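Local coordinates for protein N5-carboxyaminoimidazole ribonucleotide synthetase (Bacillus anthracis, PDB 3QFF) that probably carboxylates aminoimidazole ribonucleotide at N5 with bicarbonate and ATP in purine biosynthesis, as a dimeric ATP-grasp enzyme, at residues A[9-14]-A[301-306]; A[77-82]-A[96-101]; A[211-216]-A[288-293]; A[312-317]-A[361-366]. All blocks are in the same frame, centred on the assembly; numbering follows the deposited sequence.

Interactions 1 and 2 lie together at the N-terminal parallel sheet and touch each other: Ile11 and Arg9 meet the Tyr99 ring, and Ile302 meets Pro101. Both are backbone-led, each with one good N-H to carbonyl bond and apolar cover. Interactions 3 and 4, whose centres are 11 Å apart, share the large antiparallel sheet and touch where Ala289 meets Leu313. Interactions 1 and 3 are buried, 2 and 4 partly so. In interaction 3 a ring edge meets a sulfur and a backbone carbonyl; interaction 4 pairs strand ends and reaches the surface at Asp363 and the subunit interface at Lys314. There Lys314 pairs with Glu291 of the second subunit, tying interaction 4 of one subunit to interaction 3 of the other.

Interaction 1 (A[9-14]-A[301-306]); sequences RIILPG and AICNLP
Asn304 holds CG anti to its backbone N (chi1 -159°), beside the carbonyl carbon, and its CB lies 3.2 Å from Arg9 O; in Cys303 SG stands anti to the carbonyl carbon, which places the sulfur beside Ile11 CB, and CB lies against Ile11 as well. The firm bond is from Ile11 N to Cys303 O, 3.0 Å long and nearly straight at the hydrogen (167°). The same carbonyl has Ile10 CA close by, a CA-H...O contact. Asn304 ND2 reaches Arg9 O only weakly, at 3.4 Å; its stronger partner is the carbonyl of Met7, while OD1 bonds to Ser206. Arg9 O is also gripped by a water, 2.8 Å away, which donates a second hydrogen to Ile302 O. Around these polar links the packing is apolar: Ile11 CB sits 3.9 Å from Cys303 SG, and the side chains of Ile10 and Leu305 cross at about a right angle, CG2 meeting CD2 at 3.9 Å. Val333 and Asn334 of the second subunit pack nearby, on Leu12 and Ile10. The loop ahead of strand 16-20 is thus fastened to the end of helix 294-303, where Asn304, at positive phi, is the C-prime residue of a Schellman motif.

Interaction 2 (A[77-82]-A[96-101]); sequences DVVTYE and KHAYLP
Val79 and Tyr99 join the outermost strand of the N-terminal parallel sheet, 78-81, to the chain that returns after helix 88-97. Residue numbers rise in the same sense on both, with Val78 beside Tyr99 and Val79 beside Leu100. Val79 N donates to Tyr99 O over 2.9 Å, with an angle of 162° at the hydrogen, and Val78 CA lies 3.6 Å from the same oxygen. Tyr99 has CG anti to its backbone N (chi1 -176°), and its ring stands next to the start of the strand. Asp77 O comes to the ring's edge, near its plane, 3.5 Å from Tyr99 CD2. Pro101 covers one ring face, its CD over the centre. Val78 CG2 touches both residues: it is 3.7 Å from Tyr99 CD2 and 3.6 Å from Pro101 CD, the methyl approaching the ring obliquely. Further along, Leu100 CD1 touches Val79 twice, at the carbonyl O (3.5 Å) and at CG1 (4.0 Å). Ile302 of helix 294-303 packs on both Val78 and Pro101, and Arg9 makes a cation-pi contact with Tyr99. Strand 78-81, an edge strand of the parallel sheet within this chain, is thus flanked by the loop leaving helix 88-97, in keeping with the Rossmann-like preATP-grasp domain.

Interaction 3 (A[211-216]-A[288-293]); sequences VFPVAE and DACETS
A Cys sulfur-aromatic contact between Cys290 and Phe212 lies at the heart of this buried meeting within the ATP-grasp region, where Phe212 and Pro213 of 209-220 face the loop that follows helix 286-289. The backbones stay well apart at this point, the closest CA atoms, those of Phe212 and Cys290, being 8.4 Å from each other; the side chains of these two residues meet, and the ring edge also meets the backbone of Thr292. Phe212 carries CG anti to its carbonyl carbon (chi1 -79°), and the ring reaches out to the loop edge-first. Cys290 SG lies 5.1 Å from the ring centroid and 78° off the ring normal, beside the edge and not over a face; its nearest ring atom is Phe212 CD2 at 3.9 Å. The same sulfur touches Pro213 CD at 4.2 Å, so it rests against both residues. Next along the rim, Thr292 O lies in the ring plane, 3.1 Å from Phe212 CE2 and 3.3 Å from CZ. Tyr285 and Thr310 also pack on Phe212. Thr292 OG1 bonds to Glu309 O, and Ser293 turns its hydroxyl to Gly296 N, capping the next helix. From the same loop, Glu291 reaches the second subunit. Thr292 O is buried here without a hydrogen-bonding partner in the model, and the slightly positive C-H rim of Phe212 would be expected to offset part of that loss, as a weak electrostatic contact in place of a true bond.

Interaction 4 (A[312-317]-A[361-366]); sequences LLKPVV and LNDNIE
Asn362 N donates to Pro315 O, 3.1 Å away and almost straight at the hydrogen (169°). Lys314 and Asp363 hold the other polar end: NZ and OD2 stand 4.5 Å apart, too far for a salt bridge, and a water that accepts from NZ at 2.7 Å gives only a weak bond to Asp363 OD2; the salt bridge of Lys314 NZ is to Glu291 of the second subunit. The Lys314 chain bends at chi2 (139°), which sets CD; further out, CE passes 3.8 Å from Asp363 N.

Within 361-366, Asn362 OD1 takes the backbone N-H of Asn364 in its carbonyl plane, on a lone pair, which makes an Asx turn; Asn364 then serves as N-cap of helix 365-374, its OD1 accepting weakly from Glu366 N. Strand 354-361 therefore leaves the large antiparallel sheet through a turn straight into a helix, just after Leu361 has paired with Val316 of strand 316-322 as an antiparallel non-hydrogen-bonded pair.

The side chains of that pair share a face of the sheet with Ala289 packed on both. Val316 CG2, anti to the backbone N, meets Leu361 CD1 at 3.6 Å. Ile365 comes back over the strand from the helix: its CG1 lies 3.7 Å from Pro315 CB, and its CD1 reaches Val316 O at 3.4 Å and packs against Val317 CG2. Pro230 packs on both Pro315 and Ile365.

Interaction 1 (A[9-14]-A[301-306])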
loop_
_atom_site.group_PDB
_atom_site.type_symbol
_atom_site.label_atom_id
_atom_site.label_comp_id
_atom_site.label_asym_id
_atom_site.label_seq_id
_atom_site.Cartn_x
_atom_site.Cartn_y
_atom_site.Cartn_z
ATOM N N ARG A 9 -6.944 -25.301 -3.634
ATOM C CA ARG A 9 -5.675 -25.039 -2.911
ATOM C C ARG A 9 -5.436 -23.559 -2.569
ATOM O O ARG A 9 -5.271 -22.715 -3.462
ATOM C CB ARG A 9 -4.494 -25.597 -3.695
ATOM C CG ARG A 9 -3.150 -25.561 -2.955
ATOM C CD ARG A 9 -2.212 -26.568 -3.610
ATOM N NE ARG A 9 -0.872 -26.535 -3.051
ATOM C CZ ARG A 9 0.091 -27.397 -3.360
ATOM N NH1 ARG A 9 -0.126 -28.375 -4.236
ATOM N NH2 ARG A 9 1.278 -27.276 -2.790
ATOM N N ILE A 10 -5.409 -23.270 -1.271
ATOM C CA ILE A 10 -5.244 -21.913 -0.761
ATOM C C ILE A 10 -3.932 -21.796 -0.008
ATOM O O ILE A 10 -3.583 -22.674 0.786
ATOM C CB ILE A 10 -6.418 -21.524 0.178
ATOM C CG1 ILE A 10 -7.746 -21.515 -0.596
ATOM C CG2 ILE A 10 -6.158 -20.165 0.861
ATOM C CD1 ILE A 10 -9.003 -21.442 0.311
ATOM N N ILE A 11 -3.200 -20.716 -0.270
ATOM C CA ILE A 11 -1.963 -20.402 0.459
ATOM C C ILE A 11 -2.255 -19.285 1.467
ATOM O O ILE A 11 -2.415 -18.114 1.093
ATOM C CB ILE A 11 -0.820 -19.980 -0.497
ATOM C CG1 ILE A 11 -0.636 -20.978 -1.655
ATOM C CG2 ILE A 11 0.481 -19.732 0.272
ATOM C CD1 ILE A 11 -0.237 -22.450 -1.215
ATOM N N LEU A 12 -2.316 -19.663 2.740
ATOM C CA LEU A 12 -2.744 -18.755 3.804
ATOM C C LEU A 12 -1.689 -17.740 4.225
ATOM O O LEU A 12 -0.486 -18.020 4.168
ATOM C CB LEU A 12 -3.202 -19.551 5.039
ATOM C CG LEU A 12 -4.486 -20.363 4.893
ATOM C CD1 LEU A 12 -4.731 -21.264 6.126
ATOM C CD2 LEU A 12 -5.685 -19.447 4.597
ATOM N N PRO A 13 -2.138 -16.559 4.679
ATOM C CA PRO A 13 -1.244 -15.605 5.342
ATOM C C PRO A 13 -0.345 -16.310 6.342
ATOM O O PRO A 13 -0.805 -17.211 7.051
ATOM C CB PRO A 13 -2.212 -14.692 6.063
ATOM C CG PRO A 13 -3.397 -14.621 5.089
ATOM C CD PRO A 13 -3.511 -16.027 4.543
ATOM N N GLY A 14 0.936 -15.936 6.363
ATOM C CA GLY A 14 1.898 -16.565 7.260
ATOM C C GLY A 14 2.849 -17.471 6.502
ATOM O O GLY A 14 3.963 -17.713 6.950
ATOM N N ALA A 301 -4.480 -13.808 -6.406
ATOM C CA ALA A 301 -4.702 -14.744 -7.503
ATOM C C ALA A 301 -3.904 -16.045 -7.353
ATOM O O ALA A 301 -4.454 -17.143 -7.523
ATOM C CB ALA A 301 -4.385 -14.085 -8.875
ATOM N N ILE A 302 -2.614 -15.923 -7.054
ATOM C CA ILE A 302 -1.767 -17.110 -6.951
ATOM C C ILE A 302 -2.004 -17.884 -5.643
ATOM O O ILE A 302 -1.803 -19.098 -5.596
ATOM C CB ILE A 302 -0.264 -16.796 -7.149
ATOM C CG1 ILE A 302 0.267 -15.932 -6.004
ATOM C CG2 ILE A 302 -0.021 -16.169 -8.555
ATOM C CD1 ILE A 302 1.787 -15.799 -5.972
ATOM N N CYS A 303 -2.407 -17.173 -4.593
ATOM C CA CYS A 303 -2.689 -17.793 -3.303
ATOM C C CYS A 303 -4.127 -18.307 -3.236
ATOM O O CYS A 303 -4.509 -18.961 -2.261
ATOM C CB CYS A 303 -2.439 -16.813 -2.146
ATOM S SG CYS A 303 -0.709 -16.344 -1.896
ATOM N N ASN A 304 -4.914 -18.007 -4.276
ATOM C CA ASN A 304 -6.324 -18.404 -4.366
ATOM C C ASN A 304 -7.181 -17.799 -3.246
ATOM O O ASN A 304 -8.018 -18.465 -2.640
ATOM C CB ASN A 304 -6.461 -19.940 -4.443
ATOM C CG ASN A 304 -7.795 -20.391 -5.032
ATOM O OD1 ASN A 304 -8.453 -19.645 -5.764
ATOM N ND2 ASN A 304 -8.199 -21.627 -4.715
ATOM N N LEU A 305 -6.946 -16.526 -2.956
ATOM C CA LEU A 305 -7.845 -15.760 -2.094
ATOM C C LEU A 305 -8.889 -15.078 -2.973
ATOM O O LEU A 305 -8.697 -14.956 -4.195
ATOM C CB LEU A 305 -7.059 -14.712 -1.303
ATOM C CG LEU A 305 -5.784 -15.180 -0.594
ATOM C CD1 LEU A 305 -5.080 -13.986 0.009
ATOM C CD2 LEU A 305 -6.098 -16.239 0.489
ATOM N N PRO A 306 -10.005 -14.634 -2.380
ATOM C CA PRO A 306 -10.949 -13.874 -3.205
ATOM C C PRO A 306 -10.263 -12.637 -3.800
ATOM O O PRO A 306 -9.435 -11.999 -3.130
ATOM C CB PRO A 306 -12.007 -13.441 -2.193
ATOM C CG PRO A 306 -11.943 -14.488 -1.118
ATOM C CD PRO A 306 -10.459 -14.710 -0.974
HETATM O O HOH W 1 -3.120 -21.297 -4.539
#

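Interaction 2 (A[77-82]-A[96-101])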
loop_
_atom_site.group_PDB
_atom_site.type_symbol
_atom_site.label_atom_id
_atom_site.label_comp_id
_atom_site.label_asym_id
_atom_site.label_seq_id
_atom_site.Cartn_x
_atom_site.Cartn_y
_atom_site.Cartn_z
ATOM N N ASP A 77 6.111 -21.724 -0.056
ATOM C CA ASP A 77 4.800 -22.364 -0.165
ATOM C C ASP A 77 4.124 -22.121 -1.512
ATOM O O ASP A 77 3.284 -22.919 -1.952
ATOM C CB ASP A 77 3.930 -21.909 0.997
ATOM C CG ASP A 77 4.563 -22.272 2.340
ATOM O OD1 ASP A 77 4.366 -23.431 2.788
ATOM O OD2 ASP A 77 5.288 -21.425 2.910
ATOM N N VAL A 78 4.499 -21.022 -2.162
ATOM C CA VAL A 78 4.057 -20.723 -3.529
ATOM C C VAL A 78 5.184 -19.956 -4.202
ATOM O O VAL A 78 5.866 -19.143 -3.560
ATOM C CB VAL A 78 2.685 -19.951 -3.579
ATOM C CG1 VAL A 78 2.747 -18.614 -2.838
ATOM C CG2 VAL A 78 2.195 -19.751 -5.042
ATOM N N VAL A 79 5.403 -20.238 -5.481
ATOM C CA VAL A 79 6.434 -19.554 -6.267
ATOM C C VAL A 79 5.791 -18.735 -7.404
ATOM O O VAL A 79 4.899 -19.219 -8.102
ATOM C CB VAL A 79 7.481 -20.564 -6.825
ATOM C CG1 VAL A 79 8.571 -19.860 -7.663
ATOM C CG2 VAL A 79 8.139 -21.354 -5.674
ATOM N N THR A 80 6.248 -17.500 -7.569
ATOM C CA THR A 80 5.887 -16.676 -8.715
ATOM C C THR A 80 7.168 -16.066 -9.282
ATOM O O THR A 80 8.256 -16.232 -8.715
ATOM C CB THR A 80 4.804 -15.588 -8.348
ATOM O OG1 THR A 80 4.454 -14.829 -9.513
ATOM C CG2 THR A 80 5.313 -14.640 -7.263
ATOM N N TYR A 81 7.052 -15.382 -10.413
ATOM C CA TYR A 81 8.223 -14.798 -11.065
ATOM C C TYR A 81 7.961 -13.372 -11.512
ATOM O O TYR A 81 6.839 -13.018 -11.892
ATOM C CB TYR A 81 8.604 -15.631 -12.300
ATOM C CG TYR A 81 7.453 -15.736 -13.282
ATOM C CD1 TYR A 81 6.571 -16.818 -13.243
ATOM C CD2 TYR A 81 7.216 -14.721 -14.210
ATOM C CE1 TYR A 81 5.484 -16.895 -14.134
ATOM C CE2 TYR A 81 6.142 -14.784 -15.089
ATOM C CZ TYR A 81 5.288 -15.864 -15.049
ATOM O OH TYR A 81 4.236 -15.899 -15.924
ATOM N N GLU A 82 9.022 -12.571 -11.495
ATOM C CA GLU A 82 9.066 -11.294 -12.201
ATOM C C GLU A 82 9.902 -11.491 -13.465
ATOM O O GLU A 82 9.580 -10.959 -14.537
ATOM C CB GLU A 82 9.711 -10.223 -11.318
ATOM C CG GLU A 82 10.561 -9.221 -12.112
ATOM C CD GLU A 82 11.423 -8.363 -11.238
ATOM O OE1 GLU A 82 12.650 -8.599 -11.198
ATOM O OE2 GLU A 82 10.871 -7.449 -10.602
ATOM N N LYS A 96 6.312 -29.004 -11.525
ATOM C CA LYS A 96 6.008 -30.337 -11.066
ATOM C C LYS A 96 6.465 -30.646 -9.636
ATOM O O LYS A 96 5.837 -31.454 -8.955
ATOM C CB LYS A 96 6.504 -31.383 -12.072
ATOM C CG LYS A 96 6.029 -31.128 -13.538
ATOM C CD LYS A 96 4.519 -31.293 -13.739
ATOM C CE LYS A 96 4.096 -30.728 -15.083
ATOM N NZ LYS A 96 2.617 -30.604 -15.232
ATOM N N HIS A 97 7.516 -29.979 -9.158
ATOM C CA HIS A 97 8.061 -30.292 -7.828
ATOM C C HIS A 97 7.923 -29.178 -6.787
ATOM O O HIS A 97 8.223 -29.382 -5.608
ATOM C CB HIS A 97 9.519 -30.754 -7.939
ATOM C CG HIS A 97 9.708 -31.914 -8.863
ATOM N ND1 HIS A 97 9.178 -33.162 -8.607
ATOM C CD2 HIS A 97 10.359 -32.017 -10.045
ATOM C CE1 HIS A 97 9.502 -33.985 -9.590
ATOM N NE2 HIS A 97 10.219 -33.314 -10.477
ATOM N N ALA A 98 7.495 -27.998 -7.225
ATOM C CA ALA A 98 7.127 -26.926 -6.309
ATOM C C ALA A 98 5.675 -26.572 -6.584
ATOM O O ALA A 98 4.977 -27.287 -7.315
ATOM C CB ALA A 98 8.018 -25.704 -6.516
ATOM N N TYR A 99 5.215 -25.485 -5.981
ATOM C CA TYR A 99 3.882 -24.994 -6.274
ATOM C C TYR A 99 3.963 -23.704 -7.098
ATOM O O TYR A 99 4.207 -22.623 -6.557
ATOM C CB TYR A 99 3.049 -24.821 -4.990
ATOM C CG TYR A 99 1.631 -24.410 -5.290
ATOM C CD1 TYR A 99 0.843 -25.144 -6.186
ATOM C CD2 TYR A 99 1.074 -23.283 -4.693
ATOM C CE1 TYR A 99 -0.459 -24.748 -6.486
ATOM C CE2 TYR A 99 -0.225 -22.887 -4.976
ATOM C CZ TYR A 99 -0.988 -23.622 -5.869
ATOM O OH TYR A 99 -2.268 -23.213 -6.155
ATOM N N LEU A 100 3.784 -23.856 -8.415
ATOM C CA LEU A 100 3.816 -22.761 -9.391
ATOM C C LEU A 100 2.458 -22.712 -10.120
ATOM O O LEU A 100 2.345 -23.206 -11.252
ATOM C CB LEU A 100 4.948 -22.985 -10.411
ATOM C CG LEU A 100 5.255 -21.841 -11.389
ATOM C CD1 LEU A 100 6.281 -20.899 -10.783
ATOM C CD2 LEU A 100 5.746 -22.391 -12.749
ATOM N N PRO A 101 1.428 -22.122 -9.476
ATOM C CA PRO A 101 0.059 -22.090 -10.005
ATOM C C PRO A 101 -0.072 -21.391 -11.363
ATOM O O PRO A 101 -1.008 -21.689 -12.096
ATOM C CB PRO A 101 -0.724 -21.301 -8.935
ATOM C CG PRO A 101 0.297 -20.560 -8.151
ATOM C CD PRO A 101 1.512 -21.464 -8.160
#

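Interaction 3 (A[211-216]-A[288-293])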
loop_
_atom_site.group_PDB
_atom_site.type_symbol
_atom_site.label_atom_id
_atom_site.label_comp_id
_atom_site.label_asym_id
_atom_site.label_seq_id
_atom_site.Cartn_x
_atom_site.Cartn_y
_atom_site.Cartn_z
ATOM N N VAL A 211 -10.968 -7.470 -14.138
ATOM C CA VAL A 211 -10.296 -6.672 -15.152
ATOM C C VAL A 211 -10.159 -5.237 -14.636
ATOM O O VAL A 211 -11.098 -4.668 -14.044
ATOM C CB VAL A 211 -11.053 -6.696 -16.498
ATOM C CG1 VAL A 211 -10.194 -6.133 -17.624
ATOM C CG2 VAL A 211 -11.465 -8.120 -16.837
ATOM N N PHE A 212 -8.981 -4.671 -14.827
ATOM C CA PHE A 212 -8.744 -3.274 -14.501
ATOM C C PHE A 212 -9.202 -2.363 -15.638
ATOM O O PHE A 212 -9.418 -2.837 -16.756
ATOM C CB PHE A 212 -7.265 -3.046 -14.203
ATOM C CG PHE A 212 -6.870 -3.471 -12.835
ATOM C CD1 PHE A 212 -6.225 -4.701 -12.637
ATOM C CD2 PHE A 212 -7.158 -2.666 -11.740
ATOM C CE1 PHE A 212 -5.839 -5.099 -11.350
ATOM C CE2 PHE A 212 -6.773 -3.059 -10.445
ATOM C CZ PHE A 212 -6.113 -4.271 -10.252
ATOM N N PRO A 213 -9.373 -1.061 -15.352
ATOM C CA PRO A 213 -9.836 -0.139 -16.406
ATOM C C PRO A 213 -8.791 0.017 -17.506
ATOM O O PRO A 213 -7.590 -0.168 -17.253
ATOM C CB PRO A 213 -10.029 1.207 -15.672
ATOM C CG PRO A 213 -9.959 0.902 -14.210
ATOM C CD PRO A 213 -9.219 -0.402 -14.044
ATOM N N VAL A 214 -9.240 0.380 -18.705
ATOM C CA VAL A 214 -8.345 0.631 -19.817
ATOM C C VAL A 214 -7.431 1.840 -19.555
ATOM O O VAL A 214 -7.900 2.920 -19.223
ATOM C CB VAL A 214 -9.105 0.856 -21.155
ATOM C CG1 VAL A 214 -8.111 0.936 -22.311
ATOM C CG2 VAL A 214 -10.156 -0.248 -21.414
ATOM N N ALA A 215 -6.128 1.646 -19.745
ATOM C CA ALA A 215 -5.159 2.731 -19.616
ATOM C C ALA A 215 -4.653 3.120 -20.998
ATOM O O ALA A 215 -4.376 2.254 -21.824
ATOM C CB ALA A 215 -3.989 2.301 -18.753
ATOM N N GLU A 216 -4.545 4.424 -21.237
ATOM C CA GLU A 216 -3.898 4.943 -22.446
ATOM C C GLU A 216 -2.413 5.128 -22.151
ATOM O O GLU A 216 -2.047 5.827 -21.195
ATOM C CB GLU A 216 -4.560 6.258 -22.882
ATOM C CG GLU A 216 -3.705 7.152 -23.801
ATOM C CD GLU A 216 -4.344 8.529 -24.047
ATOM O OE1 GLU A 216 -5.407 8.820 -23.468
ATOM O OE2 GLU A 216 -3.774 9.326 -24.823
ATOM N N ASP A 288 -2.432 3.568 -6.503
ATOM C CA ASP A 288 -3.000 4.740 -5.842
ATOM C C ASP A 288 -4.430 5.059 -6.271
ATOM O O ASP A 288 -5.169 5.702 -5.532
ATOM C CB ASP A 288 -2.055 5.945 -6.012
ATOM C CG ASP A 288 -0.701 5.711 -5.345
ATOM O OD1 ASP A 288 -0.678 5.543 -4.103
ATOM O OD2 ASP A 288 0.336 5.674 -6.053
ATOM N N ALA A 289 -4.831 4.576 -7.444
ATOM C CA ALA A 289 -6.104 5.020 -8.038
ATOM C C ALA A 289 -7.213 3.975 -8.067
ATOM O O ALA A 289 -8.359 4.317 -8.380
ATOM C CB ALA A 289 -5.876 5.558 -9.438
ATOM N N CYS A 290 -6.883 2.715 -7.762
ATOM C CA CYS A 290 -7.884 1.646 -7.778
ATOM C C CYS A 290 -8.114 1.064 -6.404
ATOM O O CYS A 290 -7.294 1.200 -5.504
ATOM C CB CYS A 290 -7.486 0.521 -8.739
ATOM S SG CYS A 290 -7.612 0.968 -10.456
ATOM N N GLU A 291 -9.232 0.366 -6.273
ATOM C CA GLU A 291 -9.604 -0.275 -5.029
ATOM C C GLU A 291 -8.608 -1.367 -4.568
ATOM O O GLU A 291 -8.402 -1.541 -3.366
ATOM C CB GLU A 291 -11.029 -0.811 -5.169
ATOM C CG GLU A 291 -11.672 -1.123 -3.858
ATOM C CD GLU A 291 -13.147 -1.398 -3.994
ATOM O OE1 GLU A 291 -13.629 -2.304 -3.276
ATOM O OE2 GLU A 291 -13.810 -0.726 -4.825
ATOM N N THR A 292 -7.990 -2.079 -5.519
ATOM C CA THR A 292 -6.893 -3.028 -5.256
ATOM C C THR A 292 -5.785 -2.764 -6.268
ATOM O O THR A 292 -6.073 -2.513 -7.425
ATOM C CB THR A 292 -7.335 -4.513 -5.482
ATOM O OG1 THR A 292 -8.611 -4.749 -4.884
ATOM C CG2 THR A 292 -6.311 -5.494 -4.870
ATOM N N SER A 293 -4.523 -2.850 -5.868
ATOM C CA SER A 293 -3.460 -2.715 -6.862
ATOM C C SER A 293 -3.269 -3.998 -7.668
ATOM O O SER A 293 -3.637 -5.087 -7.218
ATOM C CB SER A 293 -2.145 -2.317 -6.202
ATOM O OG SER A 293 -1.491 -3.451 -5.680
#

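Interaction 4 (A[312-317]-A[361-366])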
loop_
_atom_site.group_PDB
_atom_site.type_symbol
_atom_site.label_atom_id
_atom_site.label_comp_id
_atom_site.label_asym_id
_atom_site.label_seq_id
_atom_site.Cartn_x
_atom_site.Cartn_y
_atom_site.Cartn_z
ATOM N N LEU A 312 -11.973 2.139 -10.503
ATOM C CA LEU A 312 -11.172 3.348 -10.543
ATOM C C LEU A 312 -11.800 4.353 -9.574
ATOM O O LEU A 312 -12.937 4.793 -9.780
ATOM C CB LEU A 312 -11.116 3.938 -11.955
ATOM C CG LEU A 312 -10.151 5.135 -12.073
ATOM C CD1 LEU A 312 -8.688 4.693 -11.953
ATOM C CD2 LEU A 312 -10.362 5.902 -13.337
ATOM N N LEU A 313 -11.055 4.699 -8.527
ATOM C CA LEU A 313 -11.558 5.584 -7.480
ATOM C C LEU A 313 -11.237 7.053 -7.740
ATOM O O LEU A 313 -11.930 7.932 -7.239
ATOM C CB LEU A 313 -11.028 5.149 -6.106
ATOM C CG LEU A 313 -11.420 3.745 -5.625
ATOM C CD1 LEU A 313 -10.869 3.491 -4.223
ATOM C CD2 LEU A 313 -12.935 3.541 -5.659
ATOM N N LYS A 314 -10.187 7.310 -8.515
ATOM C CA LYS A 314 -9.849 8.662 -8.976
ATOM C C LYS A 314 -9.078 8.582 -10.296
ATOM O O LYS A 314 -8.298 7.647 -10.493
ATOM C CB LYS A 314 -9.018 9.407 -7.909
ATOM C CG LYS A 314 -8.926 10.948 -8.104
ATOM C CD LYS A 314 -9.048 11.688 -6.775
ATOM C CE LYS A 314 -8.569 13.142 -6.879
ATOM N NZ LYS A 314 -8.540 13.789 -5.524
ATOM N N PRO A 315 -9.283 9.562 -11.207
ATOM C CA PRO A 315 -8.467 9.600 -12.423
ATOM C C PRO A 315 -6.976 9.834 -12.107
ATOM O O PRO A 315 -6.641 10.504 -11.123
ATOM C CB PRO A 315 -9.077 10.764 -13.223
ATOM C CG PRO A 315 -10.493 10.862 -12.732
ATOM C CD PRO A 315 -10.398 10.529 -11.261
ATOM N N VAL A 316 -6.094 9.273 -12.930
ATOM C CA VAL A 316 -4.676 9.220 -12.614
ATOM C C VAL A 316 -3.808 9.311 -13.865
ATOM O O VAL A 316 -4.171 8.809 -14.943
ATOM C CB VAL A 316 -4.333 7.925 -11.773
ATOM C CG1 VAL A 316 -4.829 6.655 -12.490
ATOM C CG2 VAL A 316 -2.811 7.820 -11.446
ATOM N N VAL A 317 -2.669 9.974 -13.728
ATOM C CA VAL A 317 -1.598 9.874 -14.718
ATOM C C VAL A 317 -0.390 9.323 -14.006
ATOM O O VAL A 317 0.140 9.956 -13.076
ATOM C CB VAL A 317 -1.249 11.255 -15.369
ATOM C CG1 VAL A 317 -0.020 11.154 -16.266
ATOM C CG2 VAL A 317 -2.443 11.759 -16.171
ATOM N N LEU A 361 -2.839 12.030 -9.123
ATOM C CA LEU A 361 -4.279 11.873 -8.985
ATOM C C LEU A 361 -4.983 13.219 -9.100
ATOM O O LEU A 361 -4.544 14.209 -8.509
ATOM C CB LEU A 361 -4.603 11.223 -7.633
ATOM C CG LEU A 361 -4.933 9.724 -7.541
ATOM C CD1 LEU A 361 -3.878 8.831 -8.168
ATOM C CD2 LEU A 361 -5.132 9.354 -6.083
ATOM N N ASN A 362 -6.065 13.260 -9.874
ATOM C CA ASN A 362 -6.852 14.480 -10.060
ATOM C C ASN A 362 -8.223 14.137 -10.607
ATOM O O ASN A 362 -8.363 13.176 -11.377
ATOM C CB ASN A 362 -6.134 15.470 -10.998
ATOM C CG ASN A 362 -6.619 16.907 -10.816
ATOM O OD1 ASN A 362 -7.658 17.301 -11.339
ATOM N ND2 ASN A 362 -5.869 17.686 -10.054
ATOM N N ASP A 363 -9.236 14.913 -10.215
ATOM C CA ASP A 363 -10.586 14.748 -10.766
ATOM C C ASP A 363 -10.605 14.978 -12.272
ATOM O O ASP A 363 -11.421 14.400 -12.981
ATOM C CB ASP A 363 -11.585 15.701 -10.103
ATOM C CG ASP A 363 -11.931 15.307 -8.676
ATOM O OD1 ASP A 363 -12.152 16.227 -7.861
ATOM O OD2 ASP A 363 -11.990 14.092 -8.361
ATOM N N ASN A 364 -9.709 15.830 -12.758
ATOM C CA ASN A 364 -9.622 16.105 -14.192
ATOM C C ASN A 364 -8.283 15.627 -14.759
ATOM O O ASN A 364 -7.210 16.063 -14.327
ATOM C CB ASN A 364 -9.905 17.600 -14.477
ATOM C CG ASN A 364 -9.793 17.972 -15.962
ATOM O OD1 ASN A 364 -8.980 17.416 -16.706
ATOM N ND2 ASN A 364 -10.603 18.940 -16.390
ATOM N N ILE A 365 -8.351 14.718 -15.732
ATOM C CA ILE A 365 -7.137 14.134 -16.313
ATOM C C ILE A 365 -6.189 15.161 -16.947
ATOM O O ILE A 365 -4.959 15.038 -16.834
ATOM C CB ILE A 365 -7.472 12.991 -17.306
ATOM C CG1 ILE A 365 -7.684 11.680 -16.548
ATOM C CG2 ILE A 365 -6.360 12.804 -18.344
ATOM C CD1 ILE A 365 -6.418 11.126 -15.885
ATOM N N GLU A 366 -6.753 16.177 -17.599
ATOM C CA GLU A 366 -5.930 17.204 -18.247
ATOM C C GLU A 366 -5.138 18.038 -17.232
ATOM O O GLU A 366 -4.049 18.510 -17.528
ATOM C CB GLU A 366 -6.770 18.103 -19.171
ATOM C CG GLU A 366 -7.526 17.362 -20.297
ATOM C CD GLU A 366 -6.622 16.642 -21.307
ATOM O OE1 GLU A 366 -5.517 17.150 -21.625
ATOM O OE2 GLU A 366 -7.035 15.556 -21.801
HETATM O O HOH W 2 -11.210 13.553 -5.118
#